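PDB 3PI7: NADH oxidoreductase from Mesorhizobium loti, which probably binds NADPH and acts as an NAD(P)H-dependent oxidoreductase, possibly a quinone reductase, built from a GroES-like domain and an NAD(P)-binding Rossmann domain. Local coordinates for residues D65-F68 with Q72-Q75; G84-G89 with M146-L151; I154-I159 with E286-S291; A248-M253 with A257-Y262; S291-M294 with E299-G302. All coordinates share one frame; numbering follows the deposited sequence. Where two conformers were deposited one is given.

Interaction 1: residues D65-F68 with Q72-Q75; sequences DVAF and QYGQ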
# COMPACT_ATOMS: atom_id res chain seq x y z
N ASP A 65 -11.21 -15.65 15.44
CA ASP A 65 -12.12 -15.76 16.60
C ASP A 65 -11.59 -15.02 17.82
O ASP A 65 -12.34 -14.33 18.49
CB ASP A 65 -12.36 -17.22 16.96
CG ASP A 65 -13.06 -17.99 15.89
OD1 ASP A 65 -14.24 -17.64 15.57
OD2 ASP A 65 -12.47 -18.94 15.37
N VAL A 66 -10.29 -15.17 18.10
CA VAL A 66 -9.65 -14.51 19.24
C VAL A 66 -9.79 -12.99 19.07
O VAL A 66 -10.29 -12.32 19.97
CB VAL A 66 -8.18 -14.96 19.38
CG1 VAL A 66 -7.48 -14.17 20.50
CG2 VAL A 66 -8.12 -16.46 19.66
N ALA A 67 -9.48 -12.47 17.88
CA ALA A 67 -9.60 -11.03 17.62
C ALA A 67 -11.05 -10.60 17.77
O ALA A 67 -11.35 -9.55 18.34
CB ALA A 67 -9.11 -10.72 16.19
N PHE A 68 -11.98 -11.42 17.23
CA PHE A 68 -13.39 -11.06 17.28
C PHE A 68 -13.94 -10.98 18.70
O PHE A 68 -14.65 -10.01 18.99
CB PHE A 68 -14.21 -12.05 16.43
CG PHE A 68 -15.69 -11.82 16.54
CD1 PHE A 68 -16.28 -10.73 15.92
CD2 PHE A 68 -16.49 -12.69 17.29
CE1 PHE A 68 -17.67 -10.53 16.00
CE2 PHE A 68 -17.87 -12.48 17.38
CZ PHE A 68 -18.44 -11.39 16.76
N GLN A 72 -11.71 -6.75 18.51
CA GLN A 72 -10.56 -6.31 17.73
C GLN A 72 -10.57 -6.81 16.28
O GLN A 72 -9.56 -6.73 15.58
CB GLN A 72 -9.28 -6.77 18.44
CG GLN A 72 -9.10 -6.00 19.75
CD GLN A 72 -8.04 -6.52 20.68
OE1 GLN A 72 -8.03 -6.21 21.86
NE2 GLN A 72 -7.14 -7.34 20.19
N TYR A 73 -11.71 -7.33 15.83
CA TYR A 73 -11.84 -7.83 14.47
C TYR A 73 -12.64 -6.83 13.61
O TYR A 73 -13.11 -5.83 14.12
CB TYR A 73 -12.52 -9.22 14.51
CG TYR A 73 -12.44 -9.98 13.21
CD1 TYR A 73 -11.21 -10.41 12.71
CD2 TYR A 73 -13.59 -10.36 12.52
CE1 TYR A 73 -11.13 -11.12 11.51
CE2 TYR A 73 -13.52 -11.06 11.32
CZ TYR A 73 -12.29 -11.46 10.83
OH TYR A 73 -12.19 -12.14 9.65
N GLY A 74 -12.75 -7.09 12.32
CA GLY A 74 -13.48 -6.21 11.42
C GLY A 74 -14.96 -6.48 11.36
O GLY A 74 -15.62 -6.14 10.38
N GLN A 75 -15.51 -7.07 12.43
CA GLN A 75 -16.94 -7.38 12.55
C GLN A 75 -17.33 -7.12 13.99
O GLN A 75 -16.57 -7.51 14.87
CB GLN A 75 -17.14 -8.85 12.16
CG GLN A 75 -18.58 -9.31 12.14
CD GLN A 75 -18.64 -10.77 11.78
OE1 GLN A 75 -17.86 -11.26 10.96
NE2 GLN A 75 -19.56 -11.49 12.38
O HOH W 1 -14.62 -7.79 16.91
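Phe-68 O, Tyr-73 N and Gln-75 O converge on water 1, which donates to the two carbonyl oxygens and accepts from the amide. The distance from the water oxygen to Gln-75 O is 2.8 Å, and that to Tyr-73 N is 3.1 Å, so one solvent molecule links the end of the helix to the segment that folds back beside it. One direct bond is added by the backbone: Gln-72 N donates to Ala-67 O over 2.8 Å, with an N-H...O angle of 152°.

The side chains close the rest. Tyr-73 CB lies 3.8 Å from Phe-68 CB. With CG of Tyr-73 anti to its N (chi1 -167°), the ring passes Ala-67, whose CB is 4.1 Å from Tyr-73 CD1, and its end leads away. The Phe-68 ring presents its edge to a carbonyl, Phe-68 CD1 lying 3.4 Å from Gln-75 O.

Gln-72 hydrogen-bonds Ser-26 N and Gly-27 O, and Gln-75 NE2 reaches Gly-113 O. Helix 63-69 thus turns into a loop packed by Phe-85, the residue just ahead of strand 86-94; the Phe-85 ring meets those of Phe-68 and Tyr-73, and Phe-280 of the second subunit meets Tyr-73 edge-to-face.

Interaction 2: residues G84-G89 with M146-L151; sequences GFEGVG and MIVNPL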
# COMPACT_ATOMS: atom_id res chain seq x y z
N GLY A 84 -17.58 -17.83 17.45
CA GLY A 84 -17.12 -18.95 16.65
C GLY A 84 -17.51 -18.78 15.21
O GLY A 84 -18.69 -18.69 14.87
N PHE A 85 -16.52 -18.72 14.36
CA PHE A 85 -16.80 -18.46 12.95
C PHE A 85 -17.00 -19.71 12.13
O PHE A 85 -17.62 -19.60 11.08
CB PHE A 85 -15.70 -17.62 12.32
CG PHE A 85 -15.74 -16.16 12.72
CD1 PHE A 85 -16.92 -15.43 12.61
CD2 PHE A 85 -14.60 -15.51 13.17
CE1 PHE A 85 -16.97 -14.09 13.02
CE2 PHE A 85 -14.64 -14.16 13.53
CZ PHE A 85 -15.83 -13.47 13.47
N GLU A 86 -16.40 -20.85 12.49
CA GLU A 86 -16.55 -22.03 11.65
C GLU A 86 -16.65 -23.33 12.43
O GLU A 86 -16.21 -23.44 13.56
CB GLU A 86 -15.42 -22.16 10.58
CG GLU A 86 -14.09 -22.73 11.04
CD GLU A 86 -12.97 -22.89 10.01
OE1 GLU A 86 -13.22 -23.24 8.83
OE2 GLU A 86 -11.81 -22.69 10.43
N GLY A 87 -17.14 -24.35 11.74
CA GLY A 87 -17.18 -25.67 12.32
C GLY A 87 -17.71 -26.69 11.35
O GLY A 87 -17.81 -26.44 10.13
N VAL A 88 -18.08 -27.82 11.91
CA VAL A 88 -18.68 -28.89 11.14
C VAL A 88 -19.89 -29.36 11.93
O VAL A 88 -19.88 -29.43 13.18
CB VAL A 88 -17.69 -30.04 10.82
CG1 VAL A 88 -17.22 -30.72 12.11
CG2 VAL A 88 -18.28 -31.07 9.85
N GLY A 89 -20.92 -29.74 11.21
CA GLY A 89 -22.09 -30.27 11.89
C GLY A 89 -23.13 -30.72 10.92
O GLY A 89 -22.92 -30.69 9.71
N MSE A 146 -12.25 -26.84 7.35
CA MSE A 146 -12.19 -26.91 5.88
C MSE A 146 -12.35 -25.53 5.21
O MSE A 146 -11.93 -25.39 4.06
CB MSE A 146 -13.24 -27.91 5.34
CG MSE A 146 -13.20 -28.11 3.81
SE MSE A 146 -14.59 -29.27 3.12
CE MSE A 146 -13.79 -30.96 3.71
N ILE A 147 -12.95 -24.56 5.86
CA ILE A 147 -13.18 -23.28 5.18
C ILE A 147 -12.13 -22.21 5.36
O ILE A 147 -11.58 -21.79 4.35
CB ILE A 147 -14.60 -22.74 5.55
CG1 ILE A 147 -15.69 -23.70 5.04
CG2 ILE A 147 -14.83 -21.28 5.04
CD1 ILE A 147 -17.07 -23.38 5.60
N VAL A 148 -11.94 -21.68 6.57
CA VAL A 148 -11.17 -20.46 6.79
C VAL A 148 -9.73 -20.60 6.31
O VAL A 148 -9.36 -19.89 5.38
CB VAL A 148 -11.23 -19.95 8.25
CG1 VAL A 148 -10.34 -18.72 8.45
CG2 VAL A 148 -12.68 -19.64 8.65
N ASN A 149 -8.97 -21.53 6.87
CA ASN A 149 -7.57 -21.62 6.46
C ASN A 149 -7.40 -22.22 5.08
O ASN A 149 -6.69 -21.59 4.31
CB ASN A 149 -6.72 -22.34 7.50
CG ASN A 149 -6.52 -21.46 8.73
OD1 ASN A 149 -6.62 -20.23 8.68
ND2 ASN A 149 -6.35 -22.09 9.88
N PRO A 150 -8.08 -23.30 4.69
CA PRO A 150 -7.88 -23.85 3.34
C PRO A 150 -8.24 -22.89 2.22
O PRO A 150 -7.49 -22.79 1.25
CB PRO A 150 -8.80 -25.08 3.34
CG PRO A 150 -8.69 -25.56 4.76
CD PRO A 150 -8.91 -24.24 5.49
N LEU A 151 -9.37 -22.14 2.34
CA LEU A 151 -9.74 -21.25 1.24
C LEU A 151 -8.86 -20.03 1.24
O LEU A 151 -8.55 -19.56 0.16
CB LEU A 151 -11.22 -20.85 1.28
CG LEU A 151 -12.16 -22.06 1.13
CD1 LEU A 151 -13.59 -21.61 1.23
CD2 LEU A 151 -11.93 -22.81 -0.22
O HOH W 2 -9.81 -23.51 8.79
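Glu-86 reaches from its strand to the backbone of Ile-147 and Val-148, and its OE1 accepts both amides. Its CG lies between the backbone N and the carbonyl carbon, and from there the chain runs out extended to the amides. Val-148 N donates nearly straight, 3.0 Å from Glu-86 OE1 at 174°, but meets the oxygen from above, 42° out of the carboxylate plane. Ile-147 N, 3.3 Å from Glu-86 OE1, gives a weak second bond bent to 134°.

This is the tight part of the contact. Val-148 CG2 comes within 3.5 Å of Glu-86 CD, and Val-148 CB within 3.5 Å of Glu-86 OE2, so the valine lies against the carboxylate that its own amide holds. Ile-147 takes a smaller share, its CB 3.6 Å from Glu-86 OE1.

The hydrated side is reached through solvent. Water 2 donates to Glu-86 OE2 over 2.7 Å and accepts from Asn-149 N at 2.9 Å, carrying the link one residue further. The main partner of OE2 is Asn-62 ND2; Lys-344 adds a long, weak ion pair. Were an alanine here, the amides of Ile-147 and Val-148 would probably lose their acceptor, and Asn-62 and water 2 a partner.

The carboxylate faces amides near the start of helix 148-163, where the helix dipole would probably favour its negative charge. The link joins strand 86-94 to the helix that precedes strand 167-170, bridging the GroES-like and Rossmann parts whose pairing is characteristic of the medium-chain dehydrogenase/reductase fold.

Interaction 3: residues I154-I159 with E286-S291; sequences IAMFDI and EGFWLS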
# COMPACT_ATOMS: atom_id res chain seq x y z
N ILE A 154 -5.62 -21.20 -0.48
CA ILE A 154 -5.76 -21.30 -1.93
C ILE A 154 -5.76 -19.91 -2.53
O ILE A 154 -5.02 -19.65 -3.47
CB ILE A 154 -7.02 -22.11 -2.31
CG1 ILE A 154 -6.80 -23.60 -1.92
CG2 ILE A 154 -7.38 -21.96 -3.83
CD1 ILE A 154 -8.10 -24.45 -1.87
N ALA A 155 -6.59 -19.02 -1.98
CA ALA A 155 -6.72 -17.70 -2.56
C ALA A 155 -5.40 -16.91 -2.50
O ALA A 155 -5.04 -16.28 -3.49
CB ALA A 155 -7.82 -16.94 -1.85
N MSE A 156 -4.68 -16.97 -1.38
CA MSE A 156 -3.44 -16.21 -1.25
C MSE A 156 -2.30 -16.88 -2.00
O MSE A 156 -1.48 -16.18 -2.58
CB MSE A 156 -3.10 -15.97 0.22
CG MSE A 156 -4.10 -15.01 0.88
SE MSE A 156 -3.44 -14.16 2.53
CE MSE A 156 -2.73 -15.75 3.14
N PHE A 157 -2.26 -18.20 -2.05
CA PHE A 157 -1.22 -18.85 -2.83
C PHE A 157 -1.43 -18.51 -4.33
O PHE A 157 -0.43 -18.39 -5.05
CB PHE A 157 -1.14 -20.34 -2.56
CG PHE A 157 0.01 -20.96 -3.30
CD1 PHE A 157 1.32 -20.57 -3.02
CD2 PHE A 157 -0.20 -21.90 -4.30
CE1 PHE A 157 2.39 -21.10 -3.75
CE2 PHE A 157 0.87 -22.45 -5.00
CZ PHE A 157 2.16 -22.03 -4.74
N ASP A 158 -2.70 -18.30 -4.78
CA ASP A 158 -3.01 -17.92 -6.16
C ASP A 158 -2.31 -16.57 -6.47
O ASP A 158 -1.83 -16.37 -7.57
CB ASP A 158 -4.53 -17.83 -6.39
CG ASP A 158 -5.21 -19.11 -6.86
OD1 ASP A 158 -4.50 -20.08 -7.21
OD2 ASP A 158 -6.47 -19.12 -6.93
N ILE A 159 -2.24 -15.66 -5.47
CA ILE A 159 -1.56 -14.35 -5.65
C ILE A 159 -0.08 -14.61 -5.90
O ILE A 159 0.51 -14.03 -6.81
CB ILE A 159 -1.76 -13.42 -4.43
CG1 ILE A 159 -3.25 -13.11 -4.21
CG2 ILE A 159 -0.92 -12.14 -4.57
CD1 ILE A 159 -3.57 -12.53 -2.79
N GLU A 286 -1.19 -3.63 0.50
CA GLU A 286 -2.62 -3.90 0.36
C GLU A 286 -3.07 -4.84 1.47
O GLU A 286 -2.25 -5.25 2.29
CB GLU A 286 -2.89 -4.52 -1.01
CG GLU A 286 -2.06 -5.76 -1.26
CD GLU A 286 -2.05 -6.26 -2.69
OE1 GLU A 286 -2.92 -7.10 -3.02
OE2 GLU A 286 -1.15 -5.87 -3.46
N GLY A 287 -4.36 -5.17 1.46
CA GLY A 287 -4.90 -6.12 2.42
C GLY A 287 -5.53 -7.30 1.71
O GLY A 287 -5.81 -7.25 0.51
N PHE A 288 -5.74 -8.36 2.45
CA PHE A 288 -6.45 -9.50 1.93
C PHE A 288 -7.48 -9.88 2.97
O PHE A 288 -7.12 -10.06 4.13
CB PHE A 288 -5.51 -10.69 1.64
CG PHE A 288 -6.31 -11.87 1.15
CD1 PHE A 288 -6.86 -12.78 2.05
CD2 PHE A 288 -6.57 -12.04 -0.21
CE1 PHE A 288 -7.62 -13.86 1.60
CE2 PHE A 288 -7.35 -13.12 -0.65
CZ PHE A 288 -7.89 -13.99 0.26
N TRP A 289 -8.72 -10.12 2.53
CA TRP A 289 -9.82 -10.53 3.37
C TRP A 289 -10.58 -11.61 2.63
O TRP A 289 -11.05 -11.37 1.53
CB TRP A 289 -10.70 -9.33 3.70
CG TRP A 289 -11.82 -9.58 4.67
CD1 TRP A 289 -11.94 -10.60 5.56
CD2 TRP A 289 -12.95 -8.73 4.86
NE1 TRP A 289 -13.11 -10.46 6.27
CE2 TRP A 289 -13.77 -9.34 5.84
CE3 TRP A 289 -13.38 -7.54 4.26
CZ2 TRP A 289 -14.95 -8.74 6.29
CZ3 TRP A 289 -14.56 -6.96 4.70
CH2 TRP A 289 -15.33 -7.56 5.70
N LEU A 290 -10.60 -12.83 3.19
CA LEU A 290 -11.26 -13.95 2.48
C LEU A 290 -12.71 -13.63 2.12
O LEU A 290 -13.11 -13.87 0.98
CB LEU A 290 -11.16 -15.23 3.32
CG LEU A 290 -11.84 -16.47 2.70
CD1 LEU A 290 -11.20 -16.90 1.37
CD2 LEU A 290 -11.92 -17.56 3.71
N SER A 291 -13.48 -13.00 3.05
CA SER A 291 -14.88 -12.64 2.74
C SER A 291 -14.95 -11.73 1.52
O SER A 291 -15.82 -11.96 0.67
CB SER A 291 -15.56 -11.98 3.94
OG SER A 291 -15.56 -12.84 5.06
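Phe-288 holds CG anti to its backbone N (chi1 178°), which sends the ring toward helix 148-163, while Met-156, a selenomethionine here, sets CG beside its own N and bends at its last torsion (chi3 -43°). The two side chains then cross obliquely. Met-156 CG stands over the middle of the ring, 3.6 Å from the Phe-288 centroid and only 8° off the normal, a well-centred CH-pi contact. The bend keeps the selenium close to the same ring: Met-156 SE is 4.3 Å from the centroid, in an oblique Met-aromatic contact, and 3.7 Å from Phe-288 CD1.

In the Rossmann domain this ring fills the space between a helix and the end of a sheet strand. Strand 284-287 is outermost in the parallel sheet within this chain, and Phe-288 follows directly after it, before Trp-289 takes the N-cap position of helix 290-296.

Two other helix residues approach the ring at a slant. Ala-155 CB lies 3.6 Å from Phe-288 CZ, and Ile-159 CD1 lies 4.0 Å from Phe-288 CD2. A gap between strand and helix would probably open if the ring were cut back to an alanine, leaving Met-156 CG without the face it rests on and Ala-155 and Ile-159 with one packing partner fewer. Ile-260 and Tyr-262, on and just after the adjacent strand, also touch the Phe-288 side chain, and Thr-152 reaches it from the preceding turn of helix 148-163.

Interaction 4: residues A248-M253 with A257-Y262; sequences AIFNAM and ARWIIY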
# COMPACT_ATOMS: atom_id res chain seq x y z
N ALA A 248 10.32 -4.16 8.75
CA ALA A 248 11.68 -4.56 8.41
C ALA A 248 11.70 -5.44 7.18
O ALA A 248 12.53 -5.25 6.29
CB ALA A 248 12.32 -5.30 9.58
N ILE A 249 10.77 -6.42 7.12
CA ILE A 249 10.71 -7.32 5.97
C ILE A 249 10.43 -6.52 4.70
O ILE A 249 11.16 -6.62 3.75
CB ILE A 249 9.64 -8.41 6.22
CG1 ILE A 249 10.13 -9.39 7.32
CG2 ILE A 249 9.30 -9.15 4.91
CD1 ILE A 249 9.03 -10.31 7.81
N PHE A 250 9.35 -5.72 4.71
CA PHE A 250 8.99 -4.91 3.57
C PHE A 250 10.15 -4.04 3.10
O PHE A 250 10.45 -3.98 1.91
CB PHE A 250 7.80 -4.03 3.94
CG PHE A 250 7.31 -3.17 2.80
CD1 PHE A 250 6.79 -3.75 1.64
CD2 PHE A 250 7.30 -1.78 2.91
CE1 PHE A 250 6.28 -2.96 0.61
CE2 PHE A 250 6.77 -0.99 1.89
CZ PHE A 250 6.26 -1.59 0.75
N ASN A 251 10.83 -3.39 4.05
CA ASN A 251 11.97 -2.53 3.74
C ASN A 251 13.09 -3.28 3.00
O ASN A 251 13.73 -2.73 2.10
CB ASN A 251 12.51 -1.97 5.06
CG ASN A 251 13.59 -0.93 4.88
OD1 ASN A 251 14.75 -1.15 5.25
ND2 ASN A 251 13.24 0.18 4.29
N ALA A 252 13.33 -4.55 3.37
CA ALA A 252 14.42 -5.35 2.80
C ALA A 252 14.03 -6.01 1.48
O ALA A 252 14.91 -6.50 0.76
CB ALA A 252 14.85 -6.43 3.79
N MSE A 253 12.73 -6.02 1.15
CA MSE A 253 12.33 -6.71 -0.06
C MSE A 253 12.75 -5.95 -1.33
O MSE A 253 12.95 -4.72 -1.30
CB MSE A 253 10.83 -7.00 -0.06
CG MSE A 253 10.47 -8.12 0.86
SE MSE A 253 8.57 -8.15 0.99
CE MSE A 253 8.18 -9.25 -0.66
N ALA A 257 7.78 -5.23 -4.71
CA ALA A 257 7.26 -6.00 -3.60
C ALA A 257 5.87 -5.55 -3.23
O ALA A 257 5.56 -4.36 -3.29
CB ALA A 257 8.16 -5.87 -2.40
N ARG A 258 5.02 -6.54 -2.90
CA ARG A 258 3.64 -6.30 -2.46
C ARG A 258 3.51 -6.82 -1.04
O ARG A 258 3.73 -8.02 -0.77
CB ARG A 258 2.65 -7.02 -3.38
CG ARG A 258 2.59 -6.42 -4.78
CD ARG A 258 1.81 -7.33 -5.70
NE ARG A 258 0.43 -7.52 -5.27
CZ ARG A 258 -0.37 -8.46 -5.77
NH1 ARG A 258 0.07 -9.31 -6.69
NH2 ARG A 258 -1.62 -8.57 -5.34
N TRP A 259 3.19 -5.92 -0.12
CA TRP A 259 2.99 -6.25 1.29
C TRP A 259 1.52 -6.46 1.44
O TRP A 259 0.75 -5.50 1.25
CB TRP A 259 3.51 -5.08 2.12
CG TRP A 259 3.40 -5.16 3.62
CD1 TRP A 259 2.94 -6.19 4.38
CD2 TRP A 259 3.89 -4.17 4.52
NE1 TRP A 259 3.08 -5.88 5.72
CE2 TRP A 259 3.62 -4.62 5.83
CE3 TRP A 259 4.43 -2.87 4.34
CZ2 TRP A 259 3.95 -3.85 6.96
CZ3 TRP A 259 4.76 -2.12 5.46
CH2 TRP A 259 4.56 -2.62 6.75
N ILE A 260 1.11 -7.72 1.60
CA ILE A 260 -0.30 -8.10 1.66
C ILE A 260 -0.66 -8.45 3.08
O ILE A 260 -0.23 -9.47 3.61
CB ILE A 260 -0.61 -9.26 0.69
CG1 ILE A 260 -0.19 -8.87 -0.75
CG2 ILE A 260 -2.12 -9.62 0.77
CD1 ILE A 260 -0.38 -9.93 -1.82
N ILE A 261 -1.36 -7.53 3.73
CA ILE A 261 -1.67 -7.67 5.16
C ILE A 261 -2.98 -8.44 5.29
O ILE A 261 -3.98 -8.02 4.72
CB ILE A 261 -1.75 -6.26 5.80
CG1 ILE A 261 -0.33 -5.65 5.84
CG2 ILE A 261 -2.37 -6.37 7.21
CD1 ILE A 261 -0.17 -4.19 6.39
N TYR A 262 -3.00 -9.52 6.07
CA TYR A 262 -4.26 -10.26 6.26
C TYR A 262 -4.54 -10.53 7.77
O TYR A 262 -5.55 -11.13 8.12
CB TYR A 262 -4.25 -11.54 5.44
CG TYR A 262 -3.28 -12.58 5.96
CD1 TYR A 262 -1.98 -12.64 5.48
CD2 TYR A 262 -3.70 -13.55 6.86
CE1 TYR A 262 -1.10 -13.62 5.92
CE2 TYR A 262 -2.81 -14.50 7.35
CZ TYR A 262 -1.52 -14.55 6.85
OH TYR A 262 -0.66 -15.52 7.27
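Phe-250 and Trp-259 carry most of this contact, their side chains crossing at about a right angle. Trp-259 CE3 sits over one face of the Phe-250 ring, toward its rim, and is 3.3 Å from Phe-250 CG. The ring centroids are 4.8 Å apart with planes inclined at 37°, an oblique pair and not a stack. In return Phe-250 CB lies over the six-membered ring of Trp-259, 4.0 Å from its centroid, a CH-pi contact. Beside this pair, CB of Met-253, a selenomethionine with two deposited conformers, meets Ala-257 CB at 3.7 Å.

The torsions direct both rings inward: in Phe-250 (chi1 -178°) as in Trp-259, CG is anti to the backbone N. The indole is held from several sides. Its other face carries Ile-261 CD1, 3.6 Å above the plane, Phe-237 stacks with it, and Trp-259 NE1 donates to Asp-239 OD2. Lys-283 makes a cation-pi contact with Phe-250 and also bonds the carbonyls of Phe-250 and Met-253.

The contact closes a beta-alpha-beta unit, strand 236-239, helix 243-252 and strand 258-261, so the helix lies on the parallel sheet just before the chain re-enters it between strands 236-239 and 284-287.

Interaction 5: residues S291-M294 with E299-G302; sequences SEWM and ERRG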
# COMPACT_ATOMS: atom_id res chain seq x y z
N SER A 291 -13.48 -13.00 3.05
CA SER A 291 -14.88 -12.64 2.74
C SER A 291 -14.95 -11.73 1.52
O SER A 291 -15.82 -11.96 0.67
CB SER A 291 -15.56 -11.98 3.94
OG SER A 291 -15.56 -12.84 5.06
N GLU A 292 -14.01 -10.76 1.38
CA GLU A 292 -13.99 -9.89 0.22
C GLU A 292 -13.60 -10.63 -1.04
O GLU A 292 -14.23 -10.42 -2.06
CB GLU A 292 -13.06 -8.67 0.44
CG GLU A 292 -13.12 -7.65 -0.69
CD GLU A 292 -14.45 -6.99 -1.04
OE1 GLU A 292 -15.42 -7.10 -0.25
OE2 GLU A 292 -14.49 -6.31 -2.10
N TRP A 293 -12.60 -11.53 -0.96
CA TRP A 293 -12.13 -12.30 -2.09
C TRP A 293 -13.30 -13.14 -2.66
O TRP A 293 -13.47 -13.18 -3.87
CB TRP A 293 -10.95 -13.19 -1.68
CG TRP A 293 -10.42 -14.04 -2.79
CD1 TRP A 293 -9.47 -13.71 -3.71
CD2 TRP A 293 -10.83 -15.38 -3.10
NE1 TRP A 293 -9.26 -14.77 -4.57
CE2 TRP A 293 -10.09 -15.80 -4.23
CE3 TRP A 293 -11.71 -16.29 -2.49
CZ2 TRP A 293 -10.22 -17.08 -4.77
CZ3 TRP A 293 -11.88 -17.53 -3.07
CH2 TRP A 293 -11.15 -17.91 -4.21
N MSE A 294 -14.11 -13.75 -1.77
CA MSE A 294 -15.26 -14.57 -2.18
C MSE A 294 -16.32 -13.74 -2.87
O MSE A 294 -16.97 -14.23 -3.79
CB MSE A 294 -15.87 -15.26 -0.99
CG MSE A 294 -15.26 -16.58 -0.72
SE MSE A 294 -15.97 -17.13 0.94
CE MSE A 294 -14.71 -18.38 1.37
N GLU A 299 -16.62 -16.51 -9.23
CA GLU A 299 -16.25 -17.56 -10.18
C GLU A 299 -15.07 -18.40 -9.69
O GLU A 299 -14.86 -19.49 -10.21
CB GLU A 299 -15.97 -16.97 -11.57
CG GLU A 299 -14.63 -16.25 -11.73
CD GLU A 299 -14.48 -14.86 -11.13
OE1 GLU A 299 -15.48 -14.30 -10.63
OE2 GLU A 299 -13.35 -14.32 -11.18
N ARG A 300 -14.29 -17.91 -8.69
CA ARG A 300 -13.14 -18.68 -8.18
C ARG A 300 -13.50 -19.42 -6.90
O ARG A 300 -12.80 -20.35 -6.50
CB ARG A 300 -11.94 -17.74 -7.92
CG ARG A 300 -11.39 -17.08 -9.18
CD ARG A 300 -10.16 -16.26 -8.86
NE ARG A 300 -9.81 -15.34 -9.94
CZ ARG A 300 -8.82 -14.46 -9.90
NH1 ARG A 300 -8.04 -14.37 -8.83
NH2 ARG A 300 -8.59 -13.66 -10.94
N ARG A 301 -14.62 -19.04 -6.29
CA ARG A 301 -15.14 -19.59 -5.03
C ARG A 301 -15.41 -21.08 -5.18
O ARG A 301 -14.86 -21.87 -4.42
CB ARG A 301 -16.42 -18.82 -4.65
CG ARG A 301 -16.89 -19.00 -3.23
CD ARG A 301 -18.20 -18.25 -3.02
NE ARG A 301 -18.60 -18.22 -1.61
CZ ARG A 301 -19.32 -19.16 -1.00
NH1 ARG A 301 -19.75 -20.22 -1.68
NH2 ARG A 301 -19.62 -19.04 0.29
N GLY A 302 -16.19 -21.44 -6.21
CA GLY A 302 -16.55 -22.81 -6.56
C GLY A 302 -15.35 -23.73 -6.75
O GLY A 302 -15.21 -24.71 -6.02
O HOH W 3 -7.72 -16.19 -6.78
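Trp-293 and Arg-300 meet across the break between two consecutive helices, the six-membered end of the indole meeting the arginine's CB at a slant. Trp-293 CG is anti to its backbone N (chi1 179°) and the ring is turned across the CA-CB-CG plane (chi2 87°), so that Trp-293 CZ2 comes within 3.6 Å of Arg-300 CB. The neighbouring ring atom, Trp-293 CH2, approaches Arg-300 O at 3.7 Å.

Arg-300 leaves this contact as an extended chain from CG to NE, and its guanidinium plane stands 63° from the indole plane. Water 3 joins the two groups: it accepts from Trp-293 NE1 at 3.0 Å and from Arg-300 NH1 at 2.8 Å, lying in the plane of each. Phe-297, between the helices, forms a cation-pi pair with Arg-300 and meets the Trp-293 ring.

Met-294, a selenomethionine with two deposited conformers, runs aslant of Arg-301. In the conformer given, and so with less certainty, Met-294 CG is 3.8 Å from Arg-301 CG. Arg-301 is also extended to NE, which in that conformer passes 3.8 Å from Met-294 SE, and its NH2 hydrogen-bonds Ala-129 O.

Trp-293 and Met-294 also touch Ala-155 and Leu-151, respectively, so the contact belongs to a helix pair, 290-296 and 298-313, joined by one residue and laid against helix 148-163 at the junction of the GroES-like and Rossmann domains.

How the interactions relate
Interaction 1 closes first along the chain, then interaction 2; interaction 3 closes over a long part of the chain in which interaction 4 is nested, and interaction 5 begins at Ser-291, where interaction 3 ends. Helix 148-163 is the common element: interactions 2 and 3 both use it, their centres 16 Å apart, and interaction 5, centred 10 Å from interaction 3, packs Trp-293 on it. Interactions 3 and 4, with centres 15 Å apart, meet neighbouring strands 284-287 and 258-261 of the Rossmann sheet. Interactions 1 and 2 touch through Phe-85 on the GroES-like side, while the centres of interactions 2 and 4 lie 28 Å apart. Together they trace a path from one domain to the other.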